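Local coordinates for protein probable porin (Pseudomonas aeruginosa, PDB 2Y0H) that probably acts as a porin of the OprD family, letting solutes cross the outer membrane through an antiparallel beta barrel, at residues S44-G49 against K98-Q103; T144-Q149 against F178-A183; G257-G262 against Y306-A311; P316-M321 against L348-Q353. All coordinates share one frame; numbering follows the deposited sequence.

Contact 1. Residues S44-G49 against K98-Q103. With C8E ((hydroxyethyloxy)tri(ethyloxy)octane), chain K.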
loop_
_atom_site.group_PDB
_atom_site.type_symbol
_atom_site.label_atom_id
_atom_site.label_comp_id
_atom_site.label_asym_id
_atom_site.label_seq_id
_atom_site.Cartn_x
_atom_site.Cartn_y
_atom_site.Cartn_z
ATOM N N SER A 44 20.104 -11.240 -9.015
ATOM C CA SER A 44 20.898 -12.308 -9.584
ATOM C C SER A 44 19.925 -13.372 -10.026
ATOM O O SER A 44 18.784 -13.376 -9.591
ATOM C CB SER A 44 21.833 -12.898 -8.532
ATOM O OG SER A 44 21.133 -13.842 -7.746
ATOM N N GLY A 45 20.367 -14.275 -10.890
ATOM C CA GLY A 45 19.628 -15.504 -11.107
ATOM C C GLY A 45 19.839 -16.412 -9.907
ATOM O O GLY A 45 20.397 -15.987 -8.899
ATOM N N PHE A 46 19.407 -17.664 -10.011
ATOM C CA PHE A 46 19.566 -18.618 -8.920
ATOM C C PHE A 46 20.641 -19.668 -9.208
ATOM O O PHE A 46 20.722 -20.201 -10.315
ATOM C CB PHE A 46 18.239 -19.322 -8.630
ATOM C CG PHE A 46 17.305 -18.524 -7.774
ATOM C CD1 PHE A 46 17.412 -18.558 -6.393
ATOM C CD2 PHE A 46 16.321 -17.736 -8.347
ATOM C CE1 PHE A 46 16.556 -17.822 -5.602
ATOM C CE2 PHE A 46 15.451 -16.998 -7.557
ATOM C CZ PHE A 46 15.568 -17.036 -6.188
ATOM N N THR A 47 21.461 -19.968 -8.205
ATOM C CA THR A 47 22.419 -21.061 -8.313
ATOM C C THR A 47 21.703 -22.363 -8.670
ATOM O O THR A 47 20.755 -22.760 -7.992
ATOM C CB THR A 47 23.196 -21.248 -6.994
ATOM O OG1 THR A 47 24.444 -20.547 -7.074
ATOM C CG2 THR A 47 23.468 -22.719 -6.731
ATOM N N GLY A 48 22.158 -23.024 -9.730
ATOM C CA GLY A 48 21.530 -24.250 -10.203
ATOM C C GLY A 48 21.425 -25.353 -9.162
ATOM O O GLY A 48 22.169 -25.365 -8.181
ATOM N N GLY A 49 20.499 -26.284 -9.374
ATOM C CA GLY A 49 20.301 -27.388 -8.447
ATOM C C GLY A 49 19.015 -27.257 -7.650
ATOM O O GLY A 49 18.402 -26.190 -7.646
ATOM N N LYS A 98 18.492 -14.698 -1.235
ATOM C CA LYS A 98 17.325 -15.511 -1.567
ATOM C C LYS A 98 17.683 -16.990 -1.733
ATOM O O LYS A 98 18.689 -17.323 -2.360
ATOM C CB LYS A 98 16.591 -14.974 -2.809
ATOM C CG LYS A 98 17.436 -14.850 -4.062
ATOM C CD LYS A 98 16.753 -13.981 -5.115
ATOM C CE LYS A 98 17.601 -13.917 -6.388
ATOM N NZ LYS A 98 17.070 -12.986 -7.442
ATOM N N LEU A 99 16.858 -17.863 -1.151
ATOM C CA LEU A 99 16.969 -19.306 -1.346
ATOM C C LEU A 99 15.705 -19.795 -2.022
ATOM O O LEU A 99 14.632 -19.224 -1.823
ATOM C CB LEU A 99 17.110 -20.036 -0.016
ATOM C CG LEU A 99 18.182 -19.596 0.986
ATOM C CD1 LEU A 99 18.142 -20.506 2.209
ATOM C CD2 LEU A 99 19.556 -19.601 0.360
ATOM N N ARG A 100 15.820 -20.864 -2.800
ATOM C CA ARG A 100 14.653 -21.419 -3.476
ATOM C C ARG A 100 14.705 -22.945 -3.552
ATOM O O ARG A 100 15.761 -23.536 -3.799
ATOM C CB ARG A 100 14.523 -20.819 -4.870
ATOM C CG ARG A 100 13.134 -20.874 -5.442
ATOM C CD ARG A 100 13.051 -20.028 -6.702
ATOM N NE ARG A 100 13.942 -20.540 -7.740
ATOM C CZ ARG A 100 13.978 -20.084 -8.988
ATOM N NH1 ARG A 100 13.162 -19.098 -9.353
ATOM N NH2 ARG A 100 14.825 -20.614 -9.868
ATOM N N TYR A 101 13.553 -23.572 -3.323
ATOM C CA TYR A 101 13.412 -25.019 -3.416
ATOM C C TYR A 101 11.983 -25.345 -3.812
ATOM O O TYR A 101 11.037 -24.896 -3.166
ATOM C CB TYR A 101 13.765 -25.683 -2.081
ATOM C CG TYR A 101 13.669 -27.198 -2.088
ATOM C CD1 TYR A 101 14.620 -27.976 -2.744
ATOM C CD2 TYR A 101 12.642 -27.851 -1.425
ATOM C CE1 TYR A 101 14.540 -29.360 -2.745
ATOM C CE2 TYR A 101 12.556 -29.232 -1.418
ATOM C CZ TYR A 101 13.506 -29.982 -2.079
ATOM O OH TYR A 101 13.418 -31.357 -2.070
ATOM N N SER A 102 11.827 -26.122 -4.876
ATOM C CA SER A 102 10.503 -26.422 -5.409
ATOM C C SER A 102 9.703 -25.139 -5.587
ATOM O O SER A 102 10.047 -24.307 -6.429
ATOM C CB SER A 102 9.752 -27.394 -4.505
ATOM O OG SER A 102 8.539 -27.786 -5.125
ATOM N N GLN A 103 8.650 -24.969 -4.789
ATOM C CA GLN A 103 7.787 -23.786 -4.892
ATOM C C GLN A 103 7.889 -22.893 -3.654
ATOM O O GLN A 103 6.978 -22.122 -3.354
ATOM C CB GLN A 103 6.323 -24.194 -5.114
ATOM C CG GLN A 103 6.093 -25.068 -6.339
ATOM C CD GLN A 103 6.441 -24.362 -7.636
ATOM O OE1 GLN A 103 6.241 -23.151 -7.776
ATOM N NE2 GLN A 103 6.975 -25.115 -8.592
HETATM C C8 C8E K . 22.029 -17.303 -13.601
HETATM O O9 C8E K . 22.681 -16.865 -12.421
HETATM C C10 C8E K . 22.828 -17.879 -11.441
HETATM C C11 C8E K . 24.182 -17.794 -10.727
HETATM O O12 C8E K . 24.377 -16.538 -10.098
HETATM C C13 C8E K . 24.116 -16.558 -8.707
HETATM C C14 C8E K . 24.762 -15.373 -7.980
HETATM O O15 C8E K . 25.412 -14.477 -8.867
#
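The ring of Phe46 is held between two cationic side chains: Arg100 lies over one face and the aliphatic chain of Lys98 over the opposite one. Such a sandwich illustrates how a beta barrel can fasten a turn to its wall, since Phe46 belongs to the turn between strands 30-43 and 51-64, whereas Lys98 and Arg100 sit on strand 87-101, one strand further round. The guanidinium lies almost flat on the ring, with centres 3.9 Å apart and planes at 18°. It forms an off-centre stack with cation-pi character, displaced toward CD2: Arg100 CZ is 3.4 Å from Phe46 CD2. Arg100 folds over the ring because its otherwise extended chain bends at chi3 (62°), which also lays CD over the same face as a CH-pi donor. On the other face, Lys98 CE is 4.1 Å from the ring centroid, a second CH-pi contact, and Lys98 CD comes within 3.4 Å of Phe46 CZ. Beyond CG the lysine runs extended past the ring, delivering its ammonium group to the turn, where it also forms a salt bridge with Asp56 of the intervening strand. The detergent C8E of chain K lines the backbone of the turn, with its C10 3.3 Å from Phe46 O. Lys98 NZ finally donates to Ser44 O at 2.8 Å, its approach tilted 19° from the carbonyl plane.

Contact 2. Residues T144-Q149 against F178-A183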
loop_
_atom_site.group_PDB
_atom_site.type_symbol
_atom_site.label_atom_id
_atom_site.label_comp_id
_atom_site.label_asym_id
_atom_site.label_seq_id
_atom_site.Cartn_x
_atom_site.Cartn_y
_atom_site.Cartn_z
ATOM N N THR A 144 -1.194 -20.536 -1.042
ATOM C CA THR A 144 0.060 -19.842 -0.778
ATOM C C THR A 144 0.207 -19.596 0.710
ATOM O O THR A 144 -0.678 -19.040 1.348
ATOM C CB THR A 144 0.146 -18.511 -1.531
ATOM O OG1 THR A 144 -0.056 -18.760 -2.925
ATOM C CG2 THR A 144 1.530 -17.862 -1.337
ATOM N N LEU A 145 1.320 -20.037 1.269
ATOM C CA LEU A 145 1.542 -19.868 2.687
ATOM C C LEU A 145 2.661 -18.873 2.875
ATOM O O LEU A 145 3.642 -18.883 2.129
ATOM C CB LEU A 145 1.894 -21.204 3.340
ATOM C CG LEU A 145 0.822 -22.290 3.181
ATOM C CD1 LEU A 145 1.239 -23.575 3.872
ATOM C CD2 LEU A 145 -0.542 -21.810 3.690
ATOM N N THR A 146 2.511 -18.009 3.868
ATOM C CA THR A 146 3.512 -16.987 4.141
ATOM C C THR A 146 3.860 -16.931 5.629
ATOM O O THR A 146 2.998 -17.087 6.501
ATOM C CB THR A 146 3.038 -15.600 3.670
ATOM O OG1 THR A 146 2.706 -15.664 2.283
ATOM C CG2 THR A 146 4.135 -14.546 3.880
ATOM N N ALA A 147 5.137 -16.733 5.910
ATOM C CA ALA A 147 5.594 -16.565 7.278
ATOM C C ALA A 147 6.784 -15.640 7.215
ATOM O O ALA A 147 7.661 -15.797 6.363
ATOM C CB ALA A 147 5.973 -17.915 7.910
ATOM N N GLY A 148 6.804 -14.648 8.092
ATOM C CA GLY A 148 7.854 -13.661 8.028
ATOM C C GLY A 148 8.100 -12.940 9.334
ATOM O O GLY A 148 7.295 -12.975 10.258
ATOM N N GLN A 149 9.247 -12.285 9.410
ATOM C CA GLN A 149 9.510 -11.406 10.516
ATOM C C GLN A 149 10.206 -10.179 9.970
ATOM O O GLN A 149 11.181 -10.292 9.225
ATOM C CB GLN A 149 10.384 -12.105 11.547
ATOM C CG GLN A 149 10.573 -11.327 12.849
ATOM C CD GLN A 149 11.519 -12.047 13.799
ATOM O OE1 GLN A 149 12.723 -12.056 13.579
ATOM N NE2 GLN A 149 10.970 -12.679 14.837
ATOM N N PHE A 178 8.288 -7.617 14.193
ATOM C CA PHE A 178 6.952 -7.750 13.639
ATOM C C PHE A 178 6.815 -9.125 13.016
ATOM O O PHE A 178 7.488 -9.448 12.038
ATOM C CB PHE A 178 6.683 -6.675 12.589
ATOM C CG PHE A 178 5.304 -6.751 11.996
ATOM C CD1 PHE A 178 4.200 -6.389 12.746
ATOM C CD2 PHE A 178 5.109 -7.205 10.699
ATOM C CE1 PHE A 178 2.926 -6.458 12.215
ATOM C CE2 PHE A 178 3.829 -7.266 10.166
ATOM C CZ PHE A 178 2.744 -6.896 10.928
ATOM N N ASN A 179 5.956 -9.943 13.599
ATOM C CA ASN A 179 5.764 -11.297 13.113
ATOM C C ASN A 179 4.507 -11.394 12.275
ATOM O O ASN A 179 3.461 -10.844 12.638
ATOM C CB ASN A 179 5.695 -12.270 14.290
ATOM C CG ASN A 179 7.018 -12.365 15.042
ATOM O OD1 ASN A 179 8.086 -12.469 14.430
ATOM N ND2 ASN A 179 6.950 -12.331 16.375
ATOM N N LEU A 180 4.602 -12.099 11.151
ATOM C CA LEU A 180 3.445 -12.259 10.271
ATOM C C LEU A 180 3.334 -13.683 9.718
ATOM O O LEU A 180 4.337 -14.348 9.463
ATOM C CB LEU A 180 3.505 -11.239 9.128
ATOM C CG LEU A 180 4.670 -11.318 8.131
ATOM C CD1 LEU A 180 4.342 -12.260 6.965
ATOM C CD2 LEU A 180 5.018 -9.919 7.603
ATOM N N ALA A 181 2.106 -14.147 9.547
ATOM C CA ALA A 181 1.868 -15.466 8.983
ATOM C C ALA A 181 0.547 -15.402 8.250
ATOM O O ALA A 181 -0.383 -14.735 8.706
ATOM C CB ALA A 181 1.830 -16.528 10.072
ATOM N N GLY A 182 0.466 -16.079 7.107
ATOM C CA GLY A 182 -0.729 -16.006 6.303
ATOM C C GLY A 182 -0.965 -17.173 5.371
ATOM O O GLY A 182 -0.070 -17.960 5.085
ATOM N N ALA A 183 -2.196 -17.256 4.883
ATOM C CA ALA A 183 -2.583 -18.274 3.930
ATOM C C ALA A 183 -3.611 -17.673 3.016
ATOM O O ALA A 183 -4.539 -17.004 3.473
ATOM C CB ALA A 183 -3.162 -19.494 4.656
#
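Thr146 O is approached by two donors from the facing strand: Gly182 N, which donates at 2.8 Å, and the weaker C-H of Ala181 CA at 3.2 Å. The pair belongs to the barrel wall, where strands 143-154 and 178-186 run antiparallel as neighbours, and it shows how regular pairing is combined with side-chain fitting. Thr146 with Gly182, and Gly148 with Leu180, are hydrogen-bonded pairs; the pairs between and beside them are closed by CA-H...O contacts. Opposite Gly148, which has no side chain, the end of Leu180 leans over toward the glycine. Its CG stands between the backbone N and the carbonyl carbon (chi1 63°), which carries CD1 to 3.6 Å from Gly148 N and 3.8 Å from Thr146 CG2. On the other face of the sheet, Leu145 CD2 rests on Ala183 CB at 3.6 Å. Further along that face, Gln149 and Asn179 lie alongside each other with amide planes 34° apart. The remaining polar ends of these two are held by Trp151, which donates to Gln149 OE1, and by Glu177 and Gln199, which accept from Asn179 ND2. Across the pair itself, Gln149 NE2 donates to an in-plane lone pair of Asn179 OD1 at 2.9 Å.

Contact 3. Residues G257-G262 against Y306-A311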
loop_
_atom_site.group_PDB
_atom_site.type_symbol
_atom_site.label_atom_id
_atom_site.label_comp_id
_atom_site.label_asym_id
_atom_site.label_seq_id
_atom_site.Cartn_x
_atom_site.Cartn_y
_atom_site.Cartn_z
ATOM N N GLY A 257 -17.086 -3.320 -19.891
ATOM C CA GLY A 257 -16.245 -2.914 -21.004
ATOM C C GLY A 257 -15.066 -2.089 -20.519
ATOM O O GLY A 257 -14.236 -2.570 -19.747
ATOM N N ALA A 258 -15.011 -0.831 -20.947
ATOM C CA ALA A 258 -13.916 0.066 -20.577
ATOM C C ALA A 258 -14.223 0.910 -19.322
ATOM O O ALA A 258 -13.372 1.678 -18.865
ATOM C CB ALA A 258 -13.566 0.972 -21.758
ATOM N N HIS A 259 -15.436 0.769 -18.785
ATOM C CA HIS A 259 -15.867 1.480 -17.577
ATOM C C HIS A 259 -15.769 0.600 -16.336
ATOM O O HIS A 259 -15.877 -0.613 -16.438
ATOM C CB HIS A 259 -17.330 1.892 -17.709
ATOM C CG HIS A 259 -17.643 2.640 -18.965
ATOM N ND1 HIS A 259 -17.710 4.015 -19.013
ATOM C CD2 HIS A 259 -17.926 2.203 -20.213
ATOM C CE1 HIS A 259 -18.015 4.393 -20.241
ATOM N NE2 HIS A 259 -18.151 3.311 -20.988
ATOM N N ALA A 260 -15.590 1.218 -15.170
ATOM C CA ALA A 260 -15.757 0.521 -13.890
ATOM C C ALA A 260 -16.443 1.426 -12.875
ATOM O O ALA A 260 -16.103 2.600 -12.757
ATOM C CB ALA A 260 -14.423 0.015 -13.349
ATOM N N PHE A 261 -17.408 0.868 -12.151
ATOM C CA PHE A 261 -18.202 1.605 -11.175
ATOM C C PHE A 261 -18.106 0.920 -9.813
ATOM O O PHE A 261 -18.448 -0.253 -9.674
ATOM C CB PHE A 261 -19.675 1.662 -11.607
ATOM C CG PHE A 261 -19.889 2.121 -13.037
ATOM C CD1 PHE A 261 -20.062 3.464 -13.333
ATOM C CD2 PHE A 261 -19.936 1.204 -14.078
ATOM C CE1 PHE A 261 -20.262 3.887 -14.632
ATOM C CE2 PHE A 261 -20.139 1.628 -15.387
ATOM C CZ PHE A 261 -20.305 2.970 -15.658
ATOM N N GLY A 262 -17.649 1.660 -8.806
ATOM C CA GLY A 262 -17.410 1.076 -7.497
ATOM C C GLY A 262 -18.100 1.761 -6.328
ATOM O O GLY A 262 -18.305 2.981 -6.327
ATOM N N TYR A 306 -15.272 5.891 -10.044
ATOM C CA TYR A 306 -15.477 5.630 -11.460
ATOM C C TYR A 306 -14.146 5.545 -12.184
ATOM O O TYR A 306 -13.266 6.371 -11.963
ATOM C CB TYR A 306 -16.330 6.729 -12.086
ATOM C CG TYR A 306 -16.436 6.604 -13.586
ATOM C CD1 TYR A 306 -17.156 5.565 -14.166
ATOM C CD2 TYR A 306 -15.799 7.507 -14.423
ATOM C CE1 TYR A 306 -17.245 5.440 -15.538
ATOM C CE2 TYR A 306 -15.891 7.393 -15.791
ATOM C CZ TYR A 306 -16.610 6.359 -16.343
ATOM O OH TYR A 306 -16.692 6.244 -17.706
ATOM N N ASP A 307 -14.002 4.536 -13.037
ATOM C CA ASP A 307 -12.807 4.386 -13.857
ATOM C C ASP A 307 -13.147 4.372 -15.332
ATOM O O ASP A 307 -14.183 3.839 -15.735
ATOM C CB ASP A 307 -12.060 3.094 -13.520
ATOM C CG ASP A 307 -11.537 3.080 -12.106
ATOM O OD1 ASP A 307 -12.295 2.677 -11.183
ATOM O OD2 ASP A 307 -10.366 3.469 -11.924
ATOM N N TYR A 308 -12.267 4.953 -16.139
ATOM C CA TYR A 308 -12.402 4.844 -17.579
ATOM C C TYR A 308 -11.066 4.558 -18.272
ATOM O O TYR A 308 -10.068 5.242 -18.030
ATOM C CB TYR A 308 -13.087 6.072 -18.182
ATOM C CG TYR A 308 -13.484 5.836 -19.627
ATOM C CD1 TYR A 308 -14.451 4.886 -19.953
ATOM C CD2 TYR A 308 -12.865 6.527 -20.664
ATOM C CE1 TYR A 308 -14.808 4.646 -21.285
ATOM C CE2 TYR A 308 -13.207 6.296 -21.991
ATOM C CZ TYR A 308 -14.180 5.358 -22.296
ATOM O OH TYR A 308 -14.517 5.126 -23.604
ATOM N N ASP A 309 -11.060 3.517 -19.100
ATOM C CA ASP A 309 -9.937 3.194 -19.974
ATOM C C ASP A 309 -10.242 3.777 -21.368
ATOM O O ASP A 309 -11.257 3.447 -21.990
ATOM C CB ASP A 309 -9.724 1.673 -20.012
ATOM C CG ASP A 309 -8.471 1.251 -20.811
ATOM O OD1 ASP A 309 -8.001 2.014 -21.669
ATOM O OD2 ASP A 309 -7.968 0.133 -20.589
ATOM N N PHE A 310 -9.386 4.679 -21.833
ATOM C CA PHE A 310 -9.640 5.407 -23.079
ATOM C C PHE A 310 -9.185 4.654 -24.340
ATOM O O PHE A 310 -9.253 5.195 -25.441
ATOM C CB PHE A 310 -8.978 6.790 -23.044
ATOM C CG PHE A 310 -9.716 7.817 -22.218
ATOM C CD1 PHE A 310 -9.475 7.939 -20.858
ATOM C CD2 PHE A 310 -10.617 8.686 -22.812
ATOM C CE1 PHE A 310 -10.138 8.892 -20.100
ATOM C CE2 PHE A 310 -11.282 9.641 -22.059
ATOM C CZ PHE A 310 -11.044 9.741 -20.703
ATOM N N ALA A 311 -8.730 3.417 -24.174
ATOM C CA ALA A 311 -8.230 2.617 -25.295
ATOM C C ALA A 311 -9.211 2.523 -26.476
ATOM O O ALA A 311 -8.832 2.762 -27.623
ATOM C CB ALA A 311 -7.830 1.223 -24.820
#
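An aromatic cluster of His259, Phe261, Tyr306 and Tyr308 occupies one face of the barrel wall where strand 259-269 begins and strand 300-309, its antiparallel neighbour, ends. Its place near one rim is consistent with the aromatic belts familiar from outer-membrane barrels. His259 joins the two tyrosines in different ways. Its ND1 meets Tyr306 OH edge to edge, in a hydrogen bond of 2.8 Å in which either atom could be the donor. Over one face of the imidazole, offset toward its rim, lies Tyr308 CE1, 3.4 Å from His259 CE1; the two rings meet obliquely, planes at 48°. Tyr306 also lies alongside Phe261, with CE1 of each ring 3.5 Å apart. This reach is possible because Tyr306 CG is anti to the backbone N (chi1 173°), leaning the ring across toward the partner strand. Underneath, Ala260 and Asp307 exchange two backbone hydrogen bonds, and on their face Ala260 CB packs at 3.9 Å against Asp307 CB, whose carboxylate pairs with Arg305. At the strand end, Asp309 N donates to Ala258 O at 3.0 Å, and Asp309 OD1 accepts from Ala311 N in an Asx turn that starts the next connection. The hydrogen bond at His259 ND1 ties the imidazole to Tyr306 and, together with Tyr308 CE1 over one face, probably limits the rotation of the ring.

Contact 4. Residues P316-M321 against L348-Q353. With C8E ((hydroxyethyloxy)tri(ethyloxy)octane), chain D.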
loop_
_atom_site.group_PDB
_atom_site.type_symbol
_atom_site.label_atom_id
_atom_site.label_comp_id
_atom_site.label_asym_id
_atom_site.label_seq_id
_atom_site.Cartn_x
_atom_site.Cartn_y
_atom_site.Cartn_z
ATOM N N PRO A 316 -5.078 4.484 -26.299
ATOM C CA PRO A 316 -4.571 3.480 -25.368
ATOM C C PRO A 316 -3.536 4.114 -24.440
ATOM O O PRO A 316 -2.830 5.031 -24.868
ATOM C CB PRO A 316 -3.884 2.455 -26.285
ATOM C CG PRO A 316 -4.201 2.855 -27.682
ATOM C CD PRO A 316 -4.532 4.307 -27.654
ATOM N N GLY A 317 -3.455 3.641 -23.197
ATOM C CA GLY A 317 -2.506 4.161 -22.234
ATOM C C GLY A 317 -3.043 5.315 -21.412
ATOM O O GLY A 317 -2.380 5.791 -20.486
ATOM N N LEU A 318 -4.235 5.790 -21.752
ATOM C CA LEU A 318 -4.837 6.879 -20.999
ATOM C C LEU A 318 -5.984 6.341 -20.117
ATOM O O LEU A 318 -6.823 5.558 -20.581
ATOM C CB LEU A 318 -5.308 7.997 -21.936
ATOM C CG LEU A 318 -5.812 9.294 -21.285
ATOM C CD1 LEU A 318 -4.669 10.100 -20.644
ATOM C CD2 LEU A 318 -6.569 10.137 -22.284
ATOM N N ASN A 319 -5.990 6.732 -18.843
ATOM C CA ASN A 319 -7.005 6.268 -17.887
ATOM C C ASN A 319 -7.455 7.379 -16.959
ATOM O O ASN A 319 -6.635 8.132 -16.440
ATOM C CB ASN A 319 -6.499 5.100 -17.027
ATOM C CG ASN A 319 -6.212 3.852 -17.841
ATOM O OD1 ASN A 319 -7.110 3.048 -18.117
ATOM N ND2 ASN A 319 -4.949 3.677 -18.225
ATOM N N LEU A 320 -8.766 7.467 -16.760
ATOM C CA LEU A 320 -9.357 8.376 -15.791
ATOM C C LEU A 320 -9.808 7.604 -14.548
ATOM O O LEU A 320 -10.464 6.566 -14.665
ATOM C CB LEU A 320 -10.565 9.070 -16.415
ATOM C CG LEU A 320 -11.452 9.856 -15.448
ATOM C CD1 LEU A 320 -10.700 11.066 -14.926
ATOM C CD2 LEU A 320 -12.763 10.273 -16.120
ATOM N N MET A 321 -9.445 8.095 -13.364
ATOM C CA MET A 321 -10.033 7.578 -12.121
ATOM C C MET A 321 -10.521 8.746 -11.278
ATOM O O MET A 321 -9.781 9.696 -11.045
ATOM C CB MET A 321 -9.035 6.733 -11.325
ATOM C CG MET A 321 -9.637 5.988 -10.099
ATOM S SD MET A 321 -10.025 7.011 -8.651
ATOM C CE MET A 321 -8.389 7.410 -8.013
ATOM N N LEU A 348 -5.576 11.417 -13.661
ATOM C CA LEU A 348 -5.465 11.142 -15.073
ATOM C C LEU A 348 -4.083 10.563 -15.270
ATOM O O LEU A 348 -3.081 11.167 -14.894
ATOM C CB LEU A 348 -5.659 12.413 -15.894
ATOM C CG LEU A 348 -5.783 12.227 -17.407
ATOM C CD1 LEU A 348 -6.986 11.352 -17.776
ATOM C CD2 LEU A 348 -5.854 13.580 -18.100
ATOM N N SER A 349 -4.024 9.371 -15.829
ATOM C CA SER A 349 -2.751 8.720 -16.009
ATOM C C SER A 349 -2.562 8.372 -17.484
ATOM O O SER A 349 -3.515 8.003 -18.173
ATOM C CB SER A 349 -2.655 7.481 -15.115
ATOM O OG SER A 349 -3.055 6.318 -15.804
ATOM N N TYR A 350 -1.333 8.504 -17.964
ATOM C CA TYR A 350 -1.036 8.234 -19.362
ATOM C C TYR A 350 0.299 7.527 -19.510
ATOM O O TYR A 350 1.333 8.062 -19.117
ATOM C CB TYR A 350 -1.035 9.532 -20.180
ATOM C CG TYR A 350 -0.892 9.289 -21.666
ATOM C CD1 TYR A 350 -1.840 8.535 -22.350
ATOM C CD2 TYR A 350 0.184 9.802 -22.386
ATOM C CE1 TYR A 350 -1.725 8.296 -23.693
ATOM C CE2 TYR A 350 0.310 9.562 -23.751
ATOM C CZ TYR A 350 -0.653 8.809 -24.395
ATOM O OH TYR A 350 -0.557 8.551 -25.742
ATOM N N VAL A 351 0.268 6.316 -20.054
ATOM C CA VAL A 351 1.482 5.623 -20.431
ATOM C C VAL A 351 1.796 5.931 -21.896
ATOM O O VAL A 351 1.055 5.543 -22.808
ATOM C CB VAL A 351 1.365 4.111 -20.236
ATOM C CG1 VAL A 351 2.700 3.437 -20.572
ATOM C CG2 VAL A 351 0.931 3.782 -18.792
ATOM N N ILE A 352 2.886 6.654 -22.116
ATOM C CA ILE A 352 3.299 7.016 -23.467
ATOM C C ILE A 352 3.530 5.762 -24.309
ATOM O O ILE A 352 4.283 4.868 -23.916
ATOM C CB ILE A 352 4.543 7.900 -23.433
ATOM C CG1 ILE A 352 4.203 9.223 -22.727
ATOM C CG2 ILE A 352 5.074 8.150 -24.850
ATOM C CD1 ILE A 352 5.420 10.065 -22.340
ATOM N N GLN A 353 2.873 5.703 -25.462
ATOM C CA GLN A 353 2.776 4.471 -26.248
ATOM C C GLN A 353 3.884 4.263 -27.291
ATOM O O GLN A 353 4.088 3.142 -27.766
ATOM C CB GLN A 353 1.411 4.427 -26.955
ATOM C CG GLN A 353 0.225 4.418 -26.001
ATOM C CD GLN A 353 0.153 3.124 -25.199
ATOM O OE1 GLN A 353 -0.100 2.064 -25.755
ATOM N NE2 GLN A 353 0.409 3.207 -23.896
HETATM C C8 C8E D . -2.283 13.388 -20.785
HETATM O O9 C8E D . -2.920 13.689 -22.007
HETATM C C10 C8E D . -2.058 13.510 -23.115
HETATM C C11 C8E D . -2.759 12.694 -24.198
HETATM O O12 C8E D . -1.802 12.099 -25.053
HETATM O O HOH W 1 -2.501 6.967 -26.662
HETATM O O HOH W 2 -2.472 4.663 -17.815
#
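Pro316 begins the approach, its carbonyl O lying 3.3 Å from Gln353 CG, as the chain enters the antiparallel hairpin of strands 318-330 and 339-351 in the barrel wall. A bridging water donates to Pro316 O and also hydrogen-bonds with Tyr350 OH, joining the turn to the end of the tyrosine. Next comes Gly317, whose positive phi (90°) would press a side chain against the carbonyl O of Pro316, a conformation suited to glycine; Gln353 NE2 passes 3.5 Å from its CA, held there by its own hydrogen bond to Val351 O. Gly317 O accepts from Val351 N at 2.7 Å, and a second water donates to it. Leu318 then turns to the face that carries Tyr350 and Leu348. Leu318 CB meets the edge of the Tyr350 ring, 3.5 Å from Tyr350 CD1, the two side chains crossing at about a right angle, while Leu318 CD1 touches Leu348 CD1. O12 of detergent C8E (chain D) sits over one face of the Tyr350 ring, offset toward its rim, 3.5 Å from Tyr350 CZ. Asn319, on the other face, exchanges two backbone hydrogen bonds with Ser349. Leu320 follows, approaching Leu348 CD1 through its CB. The polar side of the pair is completed by the second water, which accepts from Asn319 ND2 at 2.7 Å and hydrogen-bonds with Ser349 OG at 2.7 Å.

Overall arrangement
From the N terminus the four contacts follow in series, none nesting in or crossing another, and all reach the same closed sheet. Contact 1 closes a loop of 48 residues and ties the turn after strand 30-43 to strand 87-101, spanning the strand between. Contact 2 comes next, about 20 Å away between centres, and joins neighbouring strands 143-154 and 178-186 across a long connection. Contact 3 pairs strands 259-269 and 300-309, and contact 4 joins the open end of the hairpin 318-330 with 339-351. These last two touch: strands 300-309 and 318-330 are adjacent, with Tyr308 N 2.8 Å from Leu320 O, so four consecutive strands are joined. Contact 4 lies across the chain's centre from contact 2.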